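Local coordinates for T-cell surface protein tactile (Homo sapiens, PDB 6ARQ) that promotes adhesion of NK cells to their targets by interacting with PVR, and may take part in adhesive contacts of activated T and NK cells late in the immune response, at residues G19-T30 with N78-M89; G32-S40 with L48-Y56. The protein carries 1 engineered substitution. All coordinates share one frame; numbering follows the deposited sequence.

Contact 1: G19-T30 with N78-M89. With NAG (2-acetamido-2-deoxy-beta-D-glucopyranose), chain F.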
loop_
_atom_site.group_PDB
_atom_site.type_symbol
_atom_site.label_atom_id
_atom_site.label_comp_id
_atom_site.label_asym_id
_atom_site.label_seq_id
_atom_site.Cartn_x
_atom_site.Cartn_y
_atom_site.Cartn_z
ATOM N N GLY A 19 -41.541 25.896 -27.415
ATOM C CA GLY A 19 -42.332 25.547 -28.592
ATOM C C GLY A 19 -41.512 25.239 -29.831
ATOM O O GLY A 19 -42.070 25.119 -30.927
ATOM N N SER A 20 -40.183 25.106 -29.667
ATOM C CA SER A 20 -39.251 24.801 -30.753
ATOM C C SER A 20 -39.161 23.296 -31.015
ATOM O O SER A 20 -39.515 22.487 -30.152
ATOM C CB SER A 20 -37.863 25.351 -30.437
ATOM O OG SER A 20 -37.725 26.699 -30.856
ATOM N N ASP A 21 -38.686 22.932 -32.218
ATOM C CA ASP A 21 -38.476 21.554 -32.663
ATOM C C ASP A 21 -37.001 21.352 -33.002
ATOM O O ASP A 21 -36.420 22.177 -33.712
ATOM C CB ASP A 21 -39.362 21.231 -33.884
ATOM C CG ASP A 21 -40.838 20.996 -33.599
ATOM O OD1 ASP A 21 -41.352 21.553 -32.603
ATOM O OD2 ASP A 21 -41.491 20.298 -34.403
ATOM N N VAL A 22 -36.387 20.276 -32.480
ATOM C CA VAL A 22 -34.978 19.982 -32.747
ATOM C C VAL A 22 -34.778 18.462 -32.938
ATOM O O VAL A 22 -35.471 17.652 -32.313
ATOM C CB VAL A 22 -34.025 20.592 -31.669
ATOM C CG1 VAL A 22 -33.966 19.756 -30.391
ATOM C CG2 VAL A 22 -32.626 20.832 -32.231
ATOM N N ASN A 23 -33.852 18.096 -33.838
ATOM C CA ASN A 23 -33.496 16.709 -34.111
ATOM C C ASN A 23 -32.005 16.517 -33.827
ATOM O O ASN A 23 -31.163 16.998 -34.592
ATOM C CB ASN A 23 -33.842 16.277 -35.557
ATOM C CG ASN A 23 -35.073 16.878 -36.192
ATOM O OD1 ASN A 23 -36.106 17.093 -35.535
ATOM N ND2 ASN A 23 -34.941 17.123 -37.516
ATOM N N LEU A 24 -31.681 15.856 -32.704
ATOM C CA LEU A 24 -30.296 15.571 -32.328
ATOM C C LEU A 24 -29.856 14.354 -33.127
ATOM O O LEU A 24 -30.393 13.266 -32.920
ATOM C CB LEU A 24 -30.148 15.351 -30.804
ATOM C CG LEU A 24 -30.701 16.442 -29.870
ATOM C CD1 LEU A 24 -30.824 15.929 -28.454
ATOM C CD2 LEU A 24 -29.842 17.701 -29.896
ATOM N N THR A 25 -28.949 14.552 -34.101
ATOM C CA THR A 25 -28.503 13.487 -34.998
ATOM C C THR A 25 -27.028 13.145 -34.787
ATOM O O THR A 25 -26.169 14.027 -34.806
ATOM C CB THR A 25 -28.770 13.878 -36.465
ATOM O OG1 THR A 25 -30.087 14.417 -36.585
ATOM C CG2 THR A 25 -28.607 12.706 -37.432
ATOM N N CYS A 26 -26.753 11.843 -34.618
ATOM C CA CYS A 26 -25.416 11.276 -34.479
ATOM C C CYS A 26 -25.084 10.547 -35.788
ATOM O O CYS A 26 -25.538 9.420 -36.004
ATOM C CB CYS A 26 -25.334 10.351 -33.264
ATOM S SG CYS A 26 -25.487 11.199 -31.668
ATOM N N GLN A 27 -24.362 11.229 -36.694
ATOM C CA GLN A 27 -23.994 10.691 -38.004
ATOM C C GLN A 27 -22.644 9.985 -37.933
ATOM O O GLN A 27 -21.669 10.561 -37.448
ATOM C CB GLN A 27 -23.972 11.810 -39.060
ATOM C CG GLN A 27 -24.082 11.307 -40.501
ATOM C CD GLN A 27 -24.369 12.387 -41.527
ATOM O OE1 GLN A 27 -24.559 12.097 -42.713
ATOM N NE2 GLN A 27 -24.421 13.650 -41.115
ATOM N N THR A 28 -22.597 8.732 -38.413
ATOM C CA THR A 28 -21.386 7.906 -38.417
ATOM C C THR A 28 -21.379 6.955 -39.632
ATOM O O THR A 28 -22.413 6.744 -40.266
ATOM C CB THR A 28 -21.232 7.149 -37.074
ATOM O OG1 THR A 28 -19.971 6.476 -37.047
ATOM C CG2 THR A 28 -22.370 6.163 -36.796
ATOM N N GLN A 29 -20.197 6.400 -39.948
ATOM C CA GLN A 29 -19.979 5.468 -41.051
ATOM C C GLN A 29 -19.095 4.315 -40.582
ATOM O O GLN A 29 -18.133 4.535 -39.839
ATOM C CB GLN A 29 -19.344 6.192 -42.249
ATOM C CG GLN A 29 -19.963 5.826 -43.592
ATOM C CD GLN A 29 -19.064 5.011 -44.494
ATOM O OE1 GLN A 29 -17.975 4.558 -44.119
ATOM N NE2 GLN A 29 -19.515 4.795 -45.715
ATOM N N THR A 30 -19.430 3.087 -40.999
ATOM C CA THR A 30 -18.689 1.885 -40.614
ATOM C C THR A 30 -18.039 1.215 -41.836
ATOM O O THR A 30 -18.567 1.291 -42.947
ATOM C CB THR A 30 -19.606 0.907 -39.837
ATOM O OG1 THR A 30 -18.839 -0.195 -39.353
ATOM C CG2 THR A 30 -20.789 0.394 -40.658
ATOM N N ASN A 78 -23.099 1.632 -45.952
ATOM C CA ASN A 78 -22.807 1.388 -44.528
ATOM C C ASN A 78 -22.718 2.712 -43.722
ATOM O O ASN A 78 -21.951 2.813 -42.760
ATOM C CB ASN A 78 -21.541 0.528 -44.338
ATOM C CG ASN A 78 -21.630 -0.881 -44.880
ATOM O OD1 ASN A 78 -22.700 -1.503 -44.936
ATOM N ND2 ASN A 78 -20.486 -1.435 -45.251
ATOM N N GLY A 79 -23.542 3.685 -44.107
ATOM C CA GLY A 79 -23.651 4.983 -43.449
ATOM C C GLY A 79 -24.947 5.090 -42.672
ATOM O O GLY A 79 -25.959 4.513 -43.086
ATOM N N SER A 80 -24.937 5.816 -41.538
ATOM C CA SER A 80 -26.140 5.943 -40.715
ATOM C C SER A 80 -26.367 7.346 -40.146
ATOM O O SER A 80 -25.466 8.186 -40.142
ATOM C CB SER A 80 -26.111 4.940 -39.566
ATOM O OG SER A 80 -25.159 5.290 -38.574
ATOM N N LYS A 81 -27.597 7.565 -39.648
ATOM C CA LYS A 81 -28.074 8.778 -38.998
ATOM C C LYS A 81 -28.977 8.376 -37.824
ATOM O O LYS A 81 -30.131 7.989 -38.029
ATOM C CB LYS A 81 -28.807 9.690 -39.998
ATOM C CG LYS A 81 -27.904 10.679 -40.715
ATOM C CD LYS A 81 -28.699 11.506 -41.720
ATOM C CE LYS A 81 -27.932 12.692 -42.252
ATOM N NZ LYS A 81 -27.898 13.817 -41.279
ATOM N N TRP A 82 -28.418 8.403 -36.603
ATOM C CA TRP A 82 -29.112 8.058 -35.361
ATOM C C TRP A 82 -29.704 9.352 -34.792
ATOM O O TRP A 82 -28.974 10.190 -34.262
ATOM C CB TRP A 82 -28.133 7.348 -34.399
ATOM C CG TRP A 82 -28.675 6.910 -33.066
ATOM C CD1 TRP A 82 -28.089 7.108 -31.851
ATOM C CD2 TRP A 82 -29.843 6.108 -32.821
ATOM N NE1 TRP A 82 -28.829 6.506 -30.862
ATOM C CE2 TRP A 82 -29.911 5.884 -31.429
ATOM C CE3 TRP A 82 -30.853 5.572 -33.642
ATOM C CZ2 TRP A 82 -30.956 5.166 -30.835
ATOM C CZ3 TRP A 82 -31.888 4.863 -33.051
ATOM C CH2 TRP A 82 -31.935 4.669 -31.664
ATOM N N THR A 83 -31.025 9.536 -34.972
ATOM C CA THR A 83 -31.733 10.762 -34.600
ATOM C C THR A 83 -32.731 10.580 -33.452
ATOM O O THR A 83 -33.439 9.575 -33.393
ATOM C CB THR A 83 -32.474 11.317 -35.836
ATOM O OG1 THR A 83 -31.652 11.174 -36.997
ATOM C CG2 THR A 83 -32.878 12.774 -35.680
ATOM N N LEU A 84 -32.803 11.600 -32.571
ATOM C CA LEU A 84 -33.740 11.733 -31.452
ATOM C C LEU A 84 -34.578 12.993 -31.704
ATOM O O LEU A 84 -34.025 14.093 -31.795
ATOM C CB LEU A 84 -32.989 11.793 -30.104
ATOM C CG LEU A 84 -33.804 12.097 -28.839
ATOM C CD1 LEU A 84 -34.574 10.875 -28.357
ATOM C CD2 LEU A 84 -32.905 12.598 -27.732
ATOM N N HIS A 85 -35.900 12.824 -31.859
ATOM C CA HIS A 85 -36.817 13.919 -32.171
ATOM C C HIS A 85 -37.476 14.503 -30.929
ATOM O O HIS A 85 -38.026 13.770 -30.105
ATOM C CB HIS A 85 -37.891 13.461 -33.165
ATOM C CG HIS A 85 -37.325 12.940 -34.446
ATOM N ND1 HIS A 85 -36.884 13.794 -35.437
ATOM C CD2 HIS A 85 -37.123 11.664 -34.846
ATOM C CE1 HIS A 85 -36.441 13.016 -36.410
ATOM N NE2 HIS A 85 -36.562 11.727 -36.098
ATOM N N LEU A 86 -37.413 15.841 -30.813
ATOM C CA LEU A 86 -38.002 16.627 -29.726
ATOM C C LEU A 86 -38.832 17.745 -30.344
ATOM O O LEU A 86 -38.296 18.544 -31.115
ATOM C CB LEU A 86 -36.912 17.184 -28.786
ATOM C CG LEU A 86 -36.018 16.158 -28.075
ATOM C CD1 LEU A 86 -34.694 16.767 -27.684
ATOM C CD2 LEU A 86 -36.711 15.548 -26.863
ATOM N N ARG A 87 -40.148 17.765 -30.060
ATOM C CA ARG A 87 -41.088 18.741 -30.627
ATOM C C ARG A 87 -41.843 19.508 -29.541
ATOM O O ARG A 87 -42.176 18.925 -28.509
ATOM C CB ARG A 87 -42.095 18.037 -31.556
ATOM C CG ARG A 87 -41.454 17.345 -32.752
ATOM C CD ARG A 87 -42.465 16.590 -33.587
ATOM N NE ARG A 87 -41.818 15.577 -34.422
ATOM C CZ ARG A 87 -41.613 14.318 -34.048
ATOM N NH1 ARG A 87 -42.010 13.901 -32.852
ATOM N NH2 ARG A 87 -41.013 13.467 -34.868
ATOM N N ASN A 88 -42.143 20.807 -29.801
ATOM C CA ASN A 88 -42.860 21.742 -28.911
ATOM C C ASN A 88 -42.305 21.640 -27.474
ATOM O O ASN A 88 -43.032 21.338 -26.521
ATOM C CB ASN A 88 -44.379 21.497 -28.960
ATOM C CG ASN A 88 -45.195 22.750 -29.163
ATOM O OD1 ASN A 88 -45.199 23.670 -28.336
ATOM N ND2 ASN A 88 -45.930 22.801 -30.263
ATOM N N MET A 89 -40.987 21.863 -27.355
ATOM C CA MET A 89 -40.197 21.740 -26.132
ATOM C C MET A 89 -40.527 22.784 -25.067
ATOM O O MET A 89 -40.927 23.905 -25.384
ATOM C CB MET A 89 -38.701 21.822 -26.465
ATOM C CG MET A 89 -38.215 20.691 -27.350
ATOM S SD MET A 89 -36.453 20.784 -27.734
ATOM C CE MET A 89 -36.439 22.131 -28.896
HETATM C C1 NAG F . -35.963 17.716 -38.333
HETATM C C2 NAG F . -37.080 16.734 -38.688
HETATM C C3 NAG F . -38.112 17.496 -39.523
HETATM C C4 NAG F . -38.588 18.762 -38.807
HETATM C C5 NAG F . -37.398 19.654 -38.451
HETATM C C6 NAG F . -37.773 20.852 -37.610
HETATM C C7 NAG F . -37.042 14.396 -39.512
HETATM C C8 NAG F . -36.264 13.388 -40.305
HETATM N N2 NAG F . -36.510 15.632 -39.450
HETATM O O3 NAG F . -39.225 16.654 -39.802
HETATM O O4 NAG F . -39.485 19.478 -39.650
HETATM O O5 NAG F . -36.445 18.899 -37.683
HETATM O O6 NAG F . -36.625 21.598 -37.226
HETATM O O7 NAG F . -38.101 14.110 -38.957
HETATM O O HOH W 1 -38.183 17.356 -33.778
#
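L24 reaches across to the leucines of 79-86. Its CD1 methyl fills the notch between L84 CD2 and L86 CD1, 4.0 Å from each, while L24 and L84 run side by side and point the same way. V22 forms the next bump: CG1 sits at chi1 80° between the backbone N and carbonyl carbon, and there meets M89 CE at 3.7 Å. The methionine, bent at its last torsion (-74°), crosses the valine at about a right angle. Antiparallel backbone bonds join the strands from V22-L86 to T28-S80, where the bond from T28 N is weak.

The face bearing N23, T25 and Q27 is more polar. T83 CG2 settles against N23 CB at 3.6 Å, and K81 lies alongside Q27, its CE 3.5 Å from Q27 OE1. N23 ND2 carries the N-linked sugar; N23 OD1 accepts a weak bond from H85 ND1 (3.4 Å), and a water lies within hydrogen-bonding distance of both N23 OD1 and L86 O. H85 NE2 is hydrogen-bonded to T71 OG1 of strand 70-73. Near G19, N88 N donates to D21 OD1 from above the carboxylate plane.

Strand 70-73 continues this sheet beyond 79-86. The leucine face packs into the sandwich, where W39 of strand 33-42 meets L24 and L84, L115 of strand 107-117 meets L86 and M89, and C26 is disulfide-bonded to C99 of strand 95-104.

Contact 2: G32-S40 with L48-Y56; sequences GFFVQMQWS and LIAVYHPQY
M37 and Y52 lie side by side and point the same way, the M37 CG near the plane of the tyrosine ring at its edge and 4.0 Å from Y52 CB. Placing CG between the backbone N and carbonyl carbon (chi1 47°) brings it there. The extended Q36 crosses V51 obliquely, OE1 3.5 Å from V51 CG1, and its amide is turned 67° from the H53 ring, with NE2 near that ring's edge. On the face bearing V51, Q38 crosses L48 at about a right angle, NE2 lying 3.7 Å from L48 CD1.

The H53 imidazole is sandwiched: V35 O lies over one face, toward the rim, and Y56 CD2 over the centre of the opposite one. Q55 N, donating to H53 ND1 at 3.0 Å close to the ring plane, helps fix its rotation.

At the far end W39 O receives both I49 N (2.8 Å) and A50 N (3.3 Å) from the same face of its carbonyl plane, a classic beta bulge. The paired strands are the C-C' hairpin of a V-type immunoglobulin domain, and the side bearing Q38 and V51, with Q36, meets a chain of another protein, consistent with the adhesive role.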
loop_
_atom_site.group_PDB
_atom_site.type_symbol
_atom_site.label_atom_id
_atom_site.label_comp_id
_atom_site.label_asym_id
_atom_site.label_seq_id
_atom_site.Cartn_x
_atom_site.Cartn_y
_atom_site.Cartn_z
ATOM N N GLY A 32 -17.240 -2.066 -41.500
ATOM C CA GLY A 32 -17.915 -3.342 -41.307
ATOM C C GLY A 32 -19.413 -3.240 -41.117
ATOM O O GLY A 32 -20.162 -3.227 -42.099
ATOM N N PHE A 33 -19.862 -3.190 -39.841
ATOM C CA PHE A 33 -21.283 -3.122 -39.477
ATOM C C PHE A 33 -21.514 -2.392 -38.146
ATOM O O PHE A 33 -20.591 -2.254 -37.340
ATOM C CB PHE A 33 -21.895 -4.540 -39.407
ATOM C CG PHE A 33 -21.319 -5.464 -38.355
ATOM C CD1 PHE A 33 -20.202 -6.245 -38.629
ATOM C CD2 PHE A 33 -21.920 -5.586 -37.109
ATOM C CE1 PHE A 33 -19.672 -7.101 -37.658
ATOM C CE2 PHE A 33 -21.388 -6.443 -36.139
ATOM C CZ PHE A 33 -20.272 -7.197 -36.422
ATOM N N PHE A 34 -22.769 -1.949 -37.921
ATOM C CA PHE A 34 -23.216 -1.298 -36.690
ATOM C C PHE A 34 -23.678 -2.373 -35.714
ATOM O O PHE A 34 -24.488 -3.226 -36.079
ATOM C CB PHE A 34 -24.343 -0.286 -36.967
ATOM C CG PHE A 34 -23.982 0.819 -37.930
ATOM C CD1 PHE A 34 -23.185 1.886 -37.525
ATOM C CD2 PHE A 34 -24.457 0.807 -39.235
ATOM C CE1 PHE A 34 -22.848 2.906 -38.419
ATOM C CE2 PHE A 34 -24.131 1.835 -40.125
ATOM C CZ PHE A 34 -23.316 2.869 -39.714
ATOM N N VAL A 35 -23.138 -2.359 -34.490
ATOM C CA VAL A 35 -23.460 -3.355 -33.471
ATOM C C VAL A 35 -24.756 -2.955 -32.742
ATOM O O VAL A 35 -25.706 -3.735 -32.738
ATOM C CB VAL A 35 -22.272 -3.589 -32.500
ATOM C CG1 VAL A 35 -22.652 -4.526 -31.359
ATOM C CG2 VAL A 35 -21.052 -4.122 -33.242
ATOM N N GLN A 36 -24.789 -1.757 -32.130
ATOM C CA GLN A 36 -25.934 -1.237 -31.374
ATOM C C GLN A 36 -25.803 0.273 -31.172
ATOM O O GLN A 36 -24.697 0.809 -31.256
ATOM C CB GLN A 36 -26.024 -1.941 -30.003
ATOM C CG GLN A 36 -27.421 -1.991 -29.405
ATOM C CD GLN A 36 -27.400 -2.513 -27.995
ATOM O OE1 GLN A 36 -27.140 -1.777 -27.040
ATOM N NE2 GLN A 36 -27.694 -3.791 -27.834
ATOM N N MET A 37 -26.924 0.954 -30.894
ATOM C CA MET A 37 -26.938 2.394 -30.635
ATOM C C MET A 37 -28.048 2.764 -29.666
ATOM O O MET A 37 -29.110 2.146 -29.687
ATOM C CB MET A 37 -27.031 3.230 -31.918
ATOM C CG MET A 37 -28.073 2.767 -32.902
ATOM S SD MET A 37 -27.697 3.428 -34.535
ATOM C CE MET A 37 -26.398 2.290 -35.060
ATOM N N GLN A 38 -27.792 3.765 -28.804
ATOM C CA GLN A 38 -28.762 4.193 -27.796
ATOM C C GLN A 38 -28.772 5.706 -27.571
ATOM O O GLN A 38 -27.793 6.386 -27.863
ATOM C CB GLN A 38 -28.514 3.468 -26.455
ATOM C CG GLN A 38 -27.154 3.748 -25.812
ATOM C CD GLN A 38 -26.877 2.842 -24.644
ATOM O OE1 GLN A 38 -26.761 1.621 -24.787
ATOM N NE2 GLN A 38 -26.719 3.426 -23.470
ATOM N N TRP A 39 -29.904 6.210 -27.051
ATOM C CA TRP A 39 -30.146 7.595 -26.652
ATOM C C TRP A 39 -30.510 7.602 -25.176
ATOM O O TRP A 39 -31.282 6.744 -24.736
ATOM C CB TRP A 39 -31.264 8.249 -27.490
ATOM C CG TRP A 39 -30.798 8.934 -28.741
ATOM C CD1 TRP A 39 -31.114 8.597 -30.024
ATOM C CD2 TRP A 39 -29.971 10.106 -28.826
ATOM N NE1 TRP A 39 -30.493 9.452 -30.906
ATOM C CE2 TRP A 39 -29.781 10.385 -30.198
ATOM C CE3 TRP A 39 -29.351 10.935 -27.875
ATOM C CZ2 TRP A 39 -29.016 11.469 -30.641
ATOM C CZ3 TRP A 39 -28.593 12.009 -28.316
ATOM C CH2 TRP A 39 -28.434 12.268 -29.684
ATOM N N SER A 40 -29.944 8.541 -24.403
ATOM C CA SER A 40 -30.216 8.651 -22.966
ATOM C C SER A 40 -30.020 10.075 -22.457
ATOM O O SER A 40 -29.207 10.818 -23.006
ATOM C CB SER A 40 -29.329 7.695 -22.170
ATOM O OG SER A 40 -27.954 7.887 -22.455
ATOM N N LEU A 48 -32.130 5.952 -19.678
ATOM C CA LEU A 48 -32.179 5.411 -21.039
ATOM C C LEU A 48 -33.513 5.746 -21.723
ATOM O O LEU A 48 -34.579 5.555 -21.129
ATOM C CB LEU A 48 -31.953 3.889 -20.992
ATOM C CG LEU A 48 -31.758 3.151 -22.315
ATOM C CD1 LEU A 48 -30.361 3.383 -22.883
ATOM C CD2 LEU A 48 -31.984 1.667 -22.123
ATOM N N ILE A 49 -33.441 6.253 -22.970
ATOM C CA ILE A 49 -34.613 6.658 -23.750
ATOM C C ILE A 49 -34.968 5.576 -24.790
ATOM O O ILE A 49 -36.094 5.072 -24.774
ATOM C CB ILE A 49 -34.418 8.065 -24.403
ATOM C CG1 ILE A 49 -34.083 9.140 -23.335
ATOM C CG2 ILE A 49 -35.652 8.469 -25.227
ATOM C CD1 ILE A 49 -33.448 10.435 -23.862
ATOM N N ALA A 50 -34.028 5.240 -25.697
ATOM C CA ALA A 50 -34.252 4.247 -26.750
ATOM C C ALA A 50 -32.966 3.530 -27.150
ATOM O O ALA A 50 -31.888 4.114 -27.076
ATOM C CB ALA A 50 -34.866 4.914 -27.973
ATOM N N VAL A 51 -33.090 2.258 -27.576
ATOM C CA VAL A 51 -31.981 1.411 -28.040
ATOM C C VAL A 51 -32.374 0.790 -29.389
ATOM O O VAL A 51 -33.511 0.341 -29.546
ATOM C CB VAL A 51 -31.571 0.312 -27.008
ATOM C CG1 VAL A 51 -30.368 -0.492 -27.492
ATOM C CG2 VAL A 51 -31.273 0.906 -25.639
ATOM N N TYR A 52 -31.439 0.766 -30.352
ATOM C CA TYR A 52 -31.648 0.151 -31.657
ATOM C C TYR A 52 -30.530 -0.837 -31.967
ATOM O O TYR A 52 -29.348 -0.509 -31.852
ATOM C CB TYR A 52 -31.777 1.194 -32.785
ATOM C CG TYR A 52 -31.870 0.579 -34.169
ATOM C CD1 TYR A 52 -33.074 0.077 -34.653
ATOM C CD2 TYR A 52 -30.744 0.469 -34.981
ATOM C CE1 TYR A 52 -33.159 -0.510 -35.914
ATOM C CE2 TYR A 52 -30.812 -0.135 -36.235
ATOM C CZ TYR A 52 -32.024 -0.611 -36.705
ATOM O OH TYR A 52 -32.093 -1.191 -37.948
ATOM N N HIS A 53 -30.926 -2.035 -32.402
ATOM C CA HIS A 53 -30.039 -3.111 -32.820
ATOM C C HIS A 53 -30.464 -3.565 -34.223
ATOM O O HIS A 53 -31.661 -3.756 -34.442
ATOM C CB HIS A 53 -30.082 -4.268 -31.814
ATOM C CG HIS A 53 -28.986 -5.267 -32.001
ATOM N ND1 HIS A 53 -29.025 -6.201 -33.022
ATOM C CD2 HIS A 53 -27.874 -5.478 -31.260
ATOM C CE1 HIS A 53 -27.929 -6.927 -32.887
ATOM N NE2 HIS A 53 -27.205 -6.530 -31.841
ATOM N N PRO A 54 -29.529 -3.747 -35.190
ATOM C CA PRO A 54 -29.938 -4.143 -36.553
ATOM C C PRO A 54 -30.693 -5.473 -36.643
ATOM O O PRO A 54 -31.500 -5.637 -37.558
ATOM C CB PRO A 54 -28.609 -4.228 -37.306
ATOM C CG PRO A 54 -27.706 -3.314 -36.559
ATOM C CD PRO A 54 -28.071 -3.531 -35.124
ATOM N N GLN A 55 -30.452 -6.402 -35.699
ATOM C CA GLN A 55 -31.113 -7.707 -35.673
ATOM C C GLN A 55 -32.346 -7.711 -34.754
ATOM O O GLN A 55 -33.425 -8.108 -35.198
ATOM C CB GLN A 55 -30.128 -8.810 -35.246
ATOM C CG GLN A 55 -29.486 -9.553 -36.421
ATOM C CD GLN A 55 -30.284 -10.738 -36.941
ATOM O OE1 GLN A 55 -31.476 -10.922 -36.653
ATOM N NE2 GLN A 55 -29.636 -11.574 -37.743
ATOM N N TYR A 56 -32.190 -7.272 -33.488
ATOM C CA TYR A 56 -33.261 -7.279 -32.486
ATOM C C TYR A 56 -34.283 -6.135 -32.661
ATOM O O TYR A 56 -35.388 -6.231 -32.121
ATOM C CB TYR A 56 -32.682 -7.251 -31.059
ATOM C CG TYR A 56 -31.620 -8.296 -30.787
ATOM C CD1 TYR A 56 -31.913 -9.655 -30.861
ATOM C CD2 TYR A 56 -30.332 -7.927 -30.414
ATOM C CE1 TYR A 56 -30.938 -10.621 -30.616
ATOM C CE2 TYR A 56 -29.347 -8.882 -30.166
ATOM C CZ TYR A 56 -29.654 -10.230 -30.271
ATOM O OH TYR A 56 -28.690 -11.171 -30.004
#

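Overall arrangement
Contacts 1 and 2 belong to the two facing sheets of the V-type domain, their centres 14 Å apart, and strand 22-29 leads directly into strand 33-42. They meet through tryptophans: W82 of contact 1 stacks on W39 of contact 2, and W82 NE1 is probably hydrogen-bonded to Q38 O at 3.2 Å. S80 also packs against the F34 ring. Their outer faces differ in what they meet. Contact 1 carries the sugar, about 12 Å from the W39 side chain at their nearest atoms, and is touched by no other protein chain of the assembly. Contact 2 turns F33, V35, Q36, Q38, H53 and Y56 to another protein, so glycan and partner lie on different sheets.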